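Local coordinates for protein 2-dehydro-3-deoxyphosphogluconate aldolase (Vibrio fischeri, PDB 3NZR) that belongs to the KDGP aldolase family of TIM-barrel proteins, in which a ring of parallel beta strands is surrounded by helices, at residues R13-V18 with H36-V41; G158-Y163 with W188-G193; P91-Q96 with I114-I119. One frame throughout, in Å; residues are numbered along the deposited sequence.

Contact 1: R13-V18 with H36-V41; sequences RVCLNV and HVLVGV. With MG (magnesium ion), chain E.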
loop_
_atom_site.group_PDB
_atom_site.type_symbol
_atom_site.label_atom_id
_atom_site.label_comp_id
_atom_site.label_asym_id
_atom_site.label_seq_id
_atom_site.Cartn_x
_atom_site.Cartn_y
_atom_site.Cartn_z
ATOM N N ARG A 13 18.271 14.185 15.027
ATOM C CA ARG A 13 18.949 13.537 13.937
ATOM C C ARG A 13 18.941 11.984 14.006
ATOM O O ARG A 13 18.728 11.316 12.985
ATOM C CB ARG A 13 20.386 14.004 13.860
ATOM C CG ARG A 13 21.105 13.827 12.471
ATOM C CD ARG A 13 20.851 14.930 11.384
ATOM N NE ARG A 13 21.243 14.397 10.069
ATOM C CZ ARG A 13 22.419 14.602 9.455
ATOM N NH1 ARG A 13 22.630 14.060 8.277
ATOM N NH2 ARG A 13 23.384 15.360 9.974
ATOM N N VAL A 14 19.312 11.422 15.142
ATOM C CA VAL A 14 19.506 9.953 15.279
ATOM C C VAL A 14 18.701 9.454 16.491
ATOM O O VAL A 14 18.815 9.977 17.575
ATOM C CB VAL A 14 20.989 9.632 15.468
ATOM C CG1 VAL A 14 21.243 8.084 15.657
ATOM C CG2 VAL A 14 21.819 10.225 14.342
ATOM N N CYS A 15 17.896 8.425 16.295
ATOM C CA CYS A 15 17.306 7.673 17.389
ATOM C C CYS A 15 17.645 6.146 17.217
ATOM O O CYS A 15 17.393 5.541 16.160
ATOM C CB CYS A 15 15.831 7.872 17.323
ATOM S SG CYS A 15 14.951 7.203 18.692
ATOM N N LEU A 16 18.280 5.551 18.213
ATOM C CA LEU A 16 18.678 4.135 18.190
ATOM C C LEU A 16 17.431 3.194 18.292
ATOM O O LEU A 16 16.415 3.526 18.910
ATOM C CB LEU A 16 19.571 3.839 19.399
ATOM C CG LEU A 16 20.790 4.710 19.562
ATOM C CD1 LEU A 16 21.520 4.401 20.887
ATOM C CD2 LEU A 16 21.732 4.626 18.340
ATOM N N ASN A 17 17.503 2.051 17.641
ATOM C CA ASN A 17 16.427 1.082 17.740
ATOM C C ASN A 17 17.099 -0.243 18.060
ATOM O O ASN A 17 17.925 -0.721 17.262
ATOM C CB ASN A 17 15.657 1.005 16.441
ATOM C CG ASN A 17 14.377 0.150 16.560
ATOM O OD1 ASN A 17 14.335 -0.780 17.280
ATOM N ND2 ASN A 17 13.349 0.542 15.891
ATOM N N VAL A 18 16.758 -0.785 19.220
ATOM C CA VAL A 18 17.368 -1.951 19.804
ATOM C C VAL A 18 16.205 -2.760 20.432
ATOM O O VAL A 18 15.158 -2.192 20.789
ATOM C CB VAL A 18 18.438 -1.615 20.865
ATOM C CG1 VAL A 18 19.487 -0.629 20.277
ATOM C CG2 VAL A 18 17.805 -1.002 22.093
ATOM N N HIS A 36 17.056 8.561 23.902
ATOM C CA HIS A 36 17.175 8.651 22.475
ATOM C C HIS A 36 17.212 7.239 21.873
ATOM O O HIS A 36 18.160 6.830 21.230
ATOM C CB HIS A 36 18.397 9.477 22.074
ATOM C CG HIS A 36 18.404 10.856 22.674
ATOM N ND1 HIS A 36 17.428 11.788 22.388
ATOM C CD2 HIS A 36 19.190 11.409 23.644
ATOM C CE1 HIS A 36 17.637 12.878 23.129
ATOM N NE2 HIS A 36 18.713 12.682 23.881
ATOM N N VAL A 37 16.109 6.529 22.063
ATOM C CA VAL A 37 16.049 5.099 21.660
ATOM C C VAL A 37 14.589 4.709 21.440
ATOM O O VAL A 37 13.692 5.341 21.983
ATOM C CB VAL A 37 16.685 4.232 22.755
ATOM C CG1 VAL A 37 15.835 4.278 24.026
ATOM C CG2 VAL A 37 16.895 2.761 22.290
ATOM N N LEU A 38 14.365 3.661 20.657
ATOM C CA LEU A 38 13.110 2.981 20.595
ATOM C C LEU A 38 13.401 1.554 20.915
ATOM O O LEU A 38 14.347 1.016 20.391
ATOM C CB LEU A 38 12.592 3.032 19.129
ATOM C CG LEU A 38 12.291 4.387 18.610
ATOM C CD1 LEU A 38 12.242 4.420 17.040
ATOM C CD2 LEU A 38 10.993 4.865 19.244
ATOM N N VAL A 39 12.576 0.909 21.743
ATOM C CA VAL A 39 12.808 -0.417 22.171
ATOM C C VAL A 39 11.856 -1.385 21.434
ATOM O O VAL A 39 10.606 -1.205 21.449
ATOM C CB VAL A 39 12.527 -0.533 23.673
ATOM C CG1 VAL A 39 12.266 -1.926 24.047
ATOM C CG2 VAL A 39 13.659 0.053 24.501
ATOM N N GLY A 40 12.449 -2.335 20.729
ATOM C CA GLY A 40 11.690 -3.213 19.830
ATOM C C GLY A 40 11.114 -4.411 20.598
ATOM O O GLY A 40 11.826 -5.003 21.417
ATOM N N VAL A 41 9.815 -4.652 20.393
ATOM C CA VAL A 41 9.087 -5.757 20.937
ATOM C C VAL A 41 8.467 -6.456 19.717
ATOM O O VAL A 41 7.853 -5.800 18.842
ATOM C CB VAL A 41 8.053 -5.272 21.986
ATOM C CG1 VAL A 41 7.484 -6.485 22.797
ATOM C CG2 VAL A 41 8.708 -4.296 23.036
HETATM MG MG MG E . 19.303 14.261 25.219
HETATM O O HOH W 1 19.872 15.805 26.532
HETATM O O HOH W 2 20.134 15.410 23.869
HETATM O O HOH W 3 21.024 13.405 25.565
HETATM O O HOH W 4 18.549 13.164 26.656
HETATM O O HOH W 5 17.788 15.270 24.851
#

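Contact 2: G158-Y163 with W188-G193; sequences GSSVKY and WLEPTG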
loop_
_atom_site.group_PDB
_atom_site.type_symbol
_atom_site.label_atom_id
_atom_site.label_comp_id
_atom_site.label_asym_id
_atom_site.label_seq_id
_atom_site.Cartn_x
_atom_site.Cartn_y
_atom_site.Cartn_z
ATOM N N GLY A 158 3.947 6.238 4.575
ATOM C CA GLY A 158 5.199 5.885 5.279
ATOM C C GLY A 158 6.054 7.072 5.684
ATOM O O GLY A 158 5.927 8.142 5.133
ATOM N N SER A 159 6.874 6.867 6.701
ATOM C CA SER A 159 7.815 7.825 7.245
ATOM C C SER A 159 9.259 7.621 6.819
ATOM O O SER A 159 10.021 8.546 6.781
ATOM C CB SER A 159 7.808 7.656 8.731
ATOM O OG SER A 159 6.490 7.625 9.191
ATOM N N SER A 160 9.613 6.361 6.542
ATOM C CA SER A 160 10.975 5.910 6.401
ATOM C C SER A 160 11.155 4.612 5.620
ATOM O O SER A 160 10.235 3.791 5.477
ATOM C CB SER A 160 11.617 5.760 7.780
ATOM O OG SER A 160 11.044 4.704 8.476
ATOM N N VAL A 161 12.335 4.518 5.005
ATOM C CA VAL A 161 12.872 3.352 4.408
ATOM C C VAL A 161 13.579 2.480 5.439
ATOM O O VAL A 161 14.576 2.950 6.069
ATOM C CB VAL A 161 13.926 3.766 3.355
ATOM C CG1 VAL A 161 14.689 2.498 2.936
ATOM C CG2 VAL A 161 13.180 4.369 2.103
ATOM N N LYS A 162 13.160 1.212 5.584
ATOM C CA LYS A 162 13.982 0.252 6.334
ATOM C C LYS A 162 14.726 -0.610 5.299
ATOM O O LYS A 162 14.123 -1.361 4.525
ATOM C CB LYS A 162 13.142 -0.651 7.185
ATOM C CG LYS A 162 13.886 -1.788 7.908
ATOM C CD LYS A 162 12.865 -2.569 8.682
ATOM C CE LYS A 162 13.463 -3.494 9.711
ATOM N NZ LYS A 162 12.310 -4.262 10.306
ATOM N N TYR A 163 16.026 -0.438 5.273
ATOM C CA TYR A 163 16.862 -1.043 4.293
ATOM C C TYR A 163 17.438 -2.271 4.927
ATOM O O TYR A 163 18.210 -2.196 5.891
ATOM C CB TYR A 163 17.985 -0.071 3.935
ATOM C CG TYR A 163 18.692 -0.460 2.707
ATOM C CD1 TYR A 163 17.977 -0.645 1.514
ATOM C CD2 TYR A 163 20.059 -0.661 2.697
ATOM C CE1 TYR A 163 18.607 -1.039 0.344
ATOM C CE2 TYR A 163 20.700 -1.024 1.516
ATOM C CZ TYR A 163 19.961 -1.200 0.347
ATOM O OH TYR A 163 20.553 -1.543 -0.845
ATOM N N TRP A 188 13.161 9.603 5.646
ATOM C CA TRP A 188 14.041 9.051 6.668
ATOM C C TRP A 188 14.511 7.645 6.324
ATOM O O TRP A 188 13.985 6.979 5.408
ATOM C CB TRP A 188 13.356 9.065 8.035
ATOM C CG TRP A 188 12.782 10.435 8.371
ATOM C CD1 TRP A 188 13.106 11.645 7.797
ATOM C CD2 TRP A 188 11.819 10.718 9.378
ATOM N NE1 TRP A 188 12.379 12.654 8.375
ATOM C CE2 TRP A 188 11.591 12.119 9.355
ATOM C CE3 TRP A 188 11.140 9.937 10.308
ATOM C CZ2 TRP A 188 10.691 12.739 10.212
ATOM C CZ3 TRP A 188 10.267 10.565 11.166
ATOM C CH2 TRP A 188 10.037 11.940 11.110
ATOM N N LEU A 189 15.481 7.158 7.079
ATOM C CA LEU A 189 16.214 5.926 6.739
ATOM C C LEU A 189 16.566 5.147 7.957
ATOM O O LEU A 189 16.974 5.698 8.992
ATOM C CB LEU A 189 17.548 6.351 6.051
ATOM C CG LEU A 189 18.433 5.246 5.491
ATOM C CD1 LEU A 189 17.753 4.374 4.435
ATOM C CD2 LEU A 189 19.738 5.912 4.959
ATOM N N GLU A 190 16.369 3.849 7.905
ATOM C CA GLU A 190 16.577 2.972 9.038
ATOM C C GLU A 190 17.515 1.860 8.577
ATOM O O GLU A 190 17.125 0.820 8.026
ATOM C CB GLU A 190 15.243 2.431 9.546
ATOM C CG GLU A 190 14.216 3.476 9.708
ATOM C CD GLU A 190 13.096 3.080 10.632
ATOM O OE1 GLU A 190 13.102 1.922 11.218
ATOM O OE2 GLU A 190 12.118 3.879 10.671
ATOM N N PRO A 191 18.824 2.047 8.791
ATOM C CA PRO A 191 19.691 0.949 8.387
ATOM C C PRO A 191 19.591 -0.275 9.258
ATOM O O PRO A 191 19.634 -0.147 10.465
ATOM C CB PRO A 191 21.089 1.564 8.483
ATOM C CG PRO A 191 20.916 2.972 8.707
ATOM C CD PRO A 191 19.567 3.199 9.273
ATOM N N THR A 192 19.487 -1.469 8.668
ATOM C CA THR A 192 19.248 -2.625 9.417
ATOM C C THR A 192 19.961 -3.896 8.841
ATOM O O THR A 192 19.891 -4.176 7.616
ATOM C CB THR A 192 17.763 -2.934 9.529
ATOM O OG1 THR A 192 16.988 -1.763 9.919
ATOM C CG2 THR A 192 17.528 -4.059 10.508
ATOM N N GLY A 193 20.635 -4.642 9.730
ATOM C CA GLY A 193 21.245 -5.900 9.374
ATOM C C GLY A 193 22.752 -5.837 9.454
ATOM O O GLY A 193 23.358 -5.108 8.653
#

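Contact 3: P91-Q96 with I114-I119; sequences PQHINQ and IVNGLI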
loop_
_atom_site.group_PDB
_atom_site.type_symbol
_atom_site.label_atom_id
_atom_site.label_comp_id
_atom_site.label_asym_id
_atom_site.label_seq_id
_atom_site.Cartn_x
_atom_site.Cartn_y
_atom_site.Cartn_z
ATOM N N PRO A 91 2.172 3.052 19.335
ATOM C CA PRO A 91 3.599 3.244 19.613
ATOM C C PRO A 91 4.212 4.406 18.857
ATOM O O PRO A 91 3.608 4.936 17.892
ATOM C CB PRO A 91 4.183 1.944 19.127
ATOM C CG PRO A 91 3.282 1.602 17.869
ATOM C CD PRO A 91 1.952 2.261 18.099
ATOM N N GLN A 92 5.439 4.768 19.247
ATOM C CA GLN A 92 6.191 5.723 18.479
ATOM C C GLN A 92 6.623 5.175 17.130
ATOM O O GLN A 92 6.871 5.995 16.244
ATOM C CB GLN A 92 7.396 6.238 19.236
ATOM C CG GLN A 92 6.950 7.164 20.381
ATOM C CD GLN A 92 8.116 7.612 21.294
ATOM O OE1 GLN A 92 9.277 7.418 20.954
ATOM N NE2 GLN A 92 7.790 8.207 22.434
ATOM N N HIS A 93 6.807 3.859 17.010
ATOM C CA HIS A 93 7.439 3.275 15.807
ATOM C C HIS A 93 6.858 1.934 15.447
ATOM O O HIS A 93 6.589 1.088 16.316
ATOM C CB HIS A 93 8.954 3.191 16.051
ATOM C CG HIS A 93 9.734 2.735 14.855
ATOM N ND1 HIS A 93 10.337 3.619 13.996
ATOM C CD2 HIS A 93 10.019 1.508 14.403
ATOM C CE1 HIS A 93 10.954 2.942 13.044
ATOM N NE2 HIS A 93 10.815 1.659 13.292
ATOM N N ILE A 94 6.548 1.758 14.159
ATOM C CA ILE A 94 5.996 0.544 13.627
ATOM C C ILE A 94 6.876 0.017 12.489
ATOM O O ILE A 94 7.213 0.786 11.600
ATOM C CB ILE A 94 4.636 0.857 13.073
ATOM C CG1 ILE A 94 3.701 1.332 14.180
ATOM C CG2 ILE A 94 3.976 -0.387 12.462
ATOM C CD1 ILE A 94 2.405 2.036 13.696
ATOM N N ASN A 95 7.231 -1.263 12.474
ATOM C CA ASN A 95 8.020 -1.851 11.398
ATOM C C ASN A 95 7.052 -2.475 10.466
ATOM O O ASN A 95 6.134 -3.206 10.930
ATOM C CB ASN A 95 8.907 -2.939 11.919
ATOM C CG ASN A 95 10.030 -2.412 12.771
ATOM O OD1 ASN A 95 11.111 -2.060 12.251
ATOM N ND2 ASN A 95 9.833 -2.420 14.069
ATOM N N GLN A 96 7.189 -2.252 9.176
ATOM C CA GLN A 96 6.300 -2.859 8.210
ATOM C C GLN A 96 7.012 -3.327 6.994
ATOM O O GLN A 96 8.098 -2.855 6.642
ATOM C CB GLN A 96 5.136 -2.000 7.834
ATOM C CG GLN A 96 3.892 -2.188 8.724
ATOM C CD GLN A 96 3.317 -3.542 8.713
ATOM O OE1 GLN A 96 3.655 -4.367 7.850
ATOM N NE2 GLN A 96 2.393 -3.809 9.640
ATOM N N ILE A 114 5.910 6.718 13.507
ATOM C CA ILE A 114 6.814 6.455 12.399
ATOM C C ILE A 114 6.423 5.075 11.834
ATOM O O ILE A 114 6.396 4.109 12.565
ATOM C CB ILE A 114 8.274 6.451 12.878
ATOM C CG1 ILE A 114 8.666 7.809 13.365
ATOM C CG2 ILE A 114 9.235 6.038 11.711
ATOM C CD1 ILE A 114 9.692 7.846 14.400
ATOM N N VAL A 115 6.068 4.985 10.563
ATOM C CA VAL A 115 5.818 3.696 9.911
ATOM C C VAL A 115 6.951 3.506 8.888
ATOM O O VAL A 115 7.013 4.244 7.865
ATOM C CB VAL A 115 4.492 3.646 9.201
ATOM C CG1 VAL A 115 4.275 2.165 8.563
ATOM C CG2 VAL A 115 3.312 3.930 10.182
ATOM N N ASN A 116 7.795 2.505 9.135
ATOM C CA ASN A 116 8.838 2.176 8.148
ATOM C C ASN A 116 8.377 1.208 7.096
ATOM O O ASN A 116 7.295 0.617 7.223
ATOM C CB ASN A 116 10.130 1.818 8.839
ATOM C CG ASN A 116 10.172 0.434 9.381
ATOM O OD1 ASN A 116 9.505 -0.510 8.872
ATOM N ND2 ASN A 116 11.018 0.249 10.376
ATOM N N GLY A 117 9.069 1.122 5.992
ATOM C CA GLY A 117 8.750 0.142 4.933
ATOM C C GLY A 117 9.994 -0.597 4.453
ATOM O O GLY A 117 10.995 0.025 4.036
ATOM N N LEU A 118 9.933 -1.919 4.452
ATOM C CA LEU A 118 11.087 -2.773 4.151
ATOM C C LEU A 118 11.326 -2.882 2.700
ATOM O O LEU A 118 10.438 -3.213 1.902
ATOM C CB LEU A 118 10.841 -4.143 4.672
ATOM C CG LEU A 118 11.882 -5.238 4.390
ATOM C CD1 LEU A 118 13.072 -4.883 5.087
ATOM C CD2 LEU A 118 11.351 -6.549 4.930
ATOM N N ILE A 119 12.502 -2.412 2.298
ATOM C CA ILE A 119 12.919 -2.632 0.926
ATOM C C ILE A 119 14.365 -3.144 1.009
ATOM O O ILE A 119 15.064 -2.977 2.013
ATOM C CB ILE A 119 12.790 -1.380 0.107
ATOM C CG1 ILE A 119 13.813 -0.342 0.548
ATOM C CG2 ILE A 119 11.335 -0.811 0.105
ATOM C CD1 ILE A 119 13.576 0.908 -0.273
#

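Contact 1: R13-V18 with H36-V41
The beta-alpha-beta unit that begins this TIM barrel brings Leu16, Asn17 and Val18 of strand 16-19 into parallel register with Val37, Leu38 and Val39 of strand 37-42, the crossover running through helix 23-32. The strand axes diverge by only 18°, and four backbone hydrogen bonds link them. The two that start from strand 37-42 are short: Leu38 N to Leu16 O and Gly40 N to Val18 O are both 2.7 Å. The return bond from Val18 N to Leu38 O is longer, 3.2 Å. On the outer face Val18 CG2 meets Val37 CG2 at 3.9 Å, the two side chains crossing at about a right angle, and Ile29 of helix 23-32 packs on both. Asn17 and Leu38 turn instead into the barrel, where the Asn17 amide lies against the CB and CD1 of Leu38. Just before the strand, Cys15 holds SG anti to its backbone N (chi1 -173°), which lays the sulphur over the backbone of Val37 and against Leu38 CG at 3.9 Å, a packing contact. His36 gives its carbonyl O to Leu16 N, while its ring leads away from the pairing. There ND1 is hydrogen-bonded to Asn8 O and NE2 binds a magnesium ion at 2.2 Å, two attachments that together fix the ring's rotation; the other five ligands of the metal are waters.

Contact 2: G158-Y163 with W188-G193
Glu190 reaches along strand 160-163 to Ser160, two residues back in the register. Its CB lies 3.6 Å from Val161 O, and CG, anti to the carbonyl carbon (chi1 -48°), passes Ser160 OG at 3.6 Å. Beyond CG the chain is extended, which sets CD 3.4 Å from Ser160 OG. OE1 accepts a hydrogen bond from Asn116 ND2 on strand 114-119; OE2 is reached by the Ser160 hydroxyl, OG to OE2 2.6 Å, although the place of OE2 is less certain. Ser160 OG stands between its own backbone N and carbonyl carbon (chi1 69°), a position that points it at the carboxylate of Glu190. Strands 160-163 and 188-191 are parallel neighbours of the TIM barrel, joined through helix 172-184 as a beta-alpha-beta unit, and Ser160, Lys162 and Glu190 project into its interior. The backbone ladder includes the short bond from Glu190 N to Val161 O, 2.7 Å, and runs on past the strand to Thr192 N, which donates to Tyr163 O. Toward the helices, Val161 and Leu189 lie side by side, CG1 of Val161 touching CD1 of Leu189 at 3.9 Å. At the start of the pairing Trp188 CB rests on Ser160 CB at 3.7 Å, and Ser159 O approaches the indole obliquely. At the other end the extended Lys162 chain crosses Thr192, with CG 3.7 Å from Thr192 OG1, before NZ hydrogen-bonds to Asn95 OD1.

Contact 3: P91-Q96 with I114-I119
Ile114 O lies over one face of the His93 imidazole, and Asn95 OD1 sits in plane at the ring's edge; the Asn116 amide approaches obliquely, its plane turned 76° from the ring. The unit is another beta-alpha-beta of the TIM barrel, strand 93-94 leading through helix 101-108 to strand 114-119. Backbone pairing begins with Ile114 N to Gln92 O and proceeds through Ile94 N to Ile114 O, 2.8 Å, and Asn116 N to Ile94 O, 3.1 Å. Then a side chain takes over: Asn116 OD1 accepts Gln96 N at 2.9 Å. The Asn116 CG stands between its backbone N and carbonyl carbon (chi1 79°), which swings the amide across to Asn95 and Gln96, just past strand 93-94. Its ND2 donates to Asn95 OD1 at 3.0 Å, nearly in its own amide plane but well above the carbonyl plane of Asn95, with a second bond to the Glu190 carboxylate; with both ends bonded, the amide is fixed in rotation. On the helix-facing side Ile94 CD1 runs beside Val115 CG2 at 4.1 Å. Beyond Asn116, strand 114-119 meets the loop that follows strand 93-94 in a weak bond from Leu118 N to Gln96 O, 3.0 Å.

In the fold
All three contacts are buried, and each pairs consecutive strands of one parallel sheet across a helical crossover. Contacts 2 and 3 are direct neighbours: strand 160-163 lies beside strand 114-119, joined by backbone bonds such as Ser159 N to Val115 O. Contact 1, its centre about 12 Å from the centres of the others, lies beyond strand 67-70 and meets contact 3 through Leu38 on Gln92 and His93. On the helix-facing side each has an aliphatic pair, joined in contact 2 by Tyr163 and Pro191. Inside, contact 1 contributes an amide and a leucine, whereas contacts 2 and 3 share a polar network of Asn95, Asn116, Lys162 and Glu190. Of the three, only contact 1 includes a metal ligand, His36.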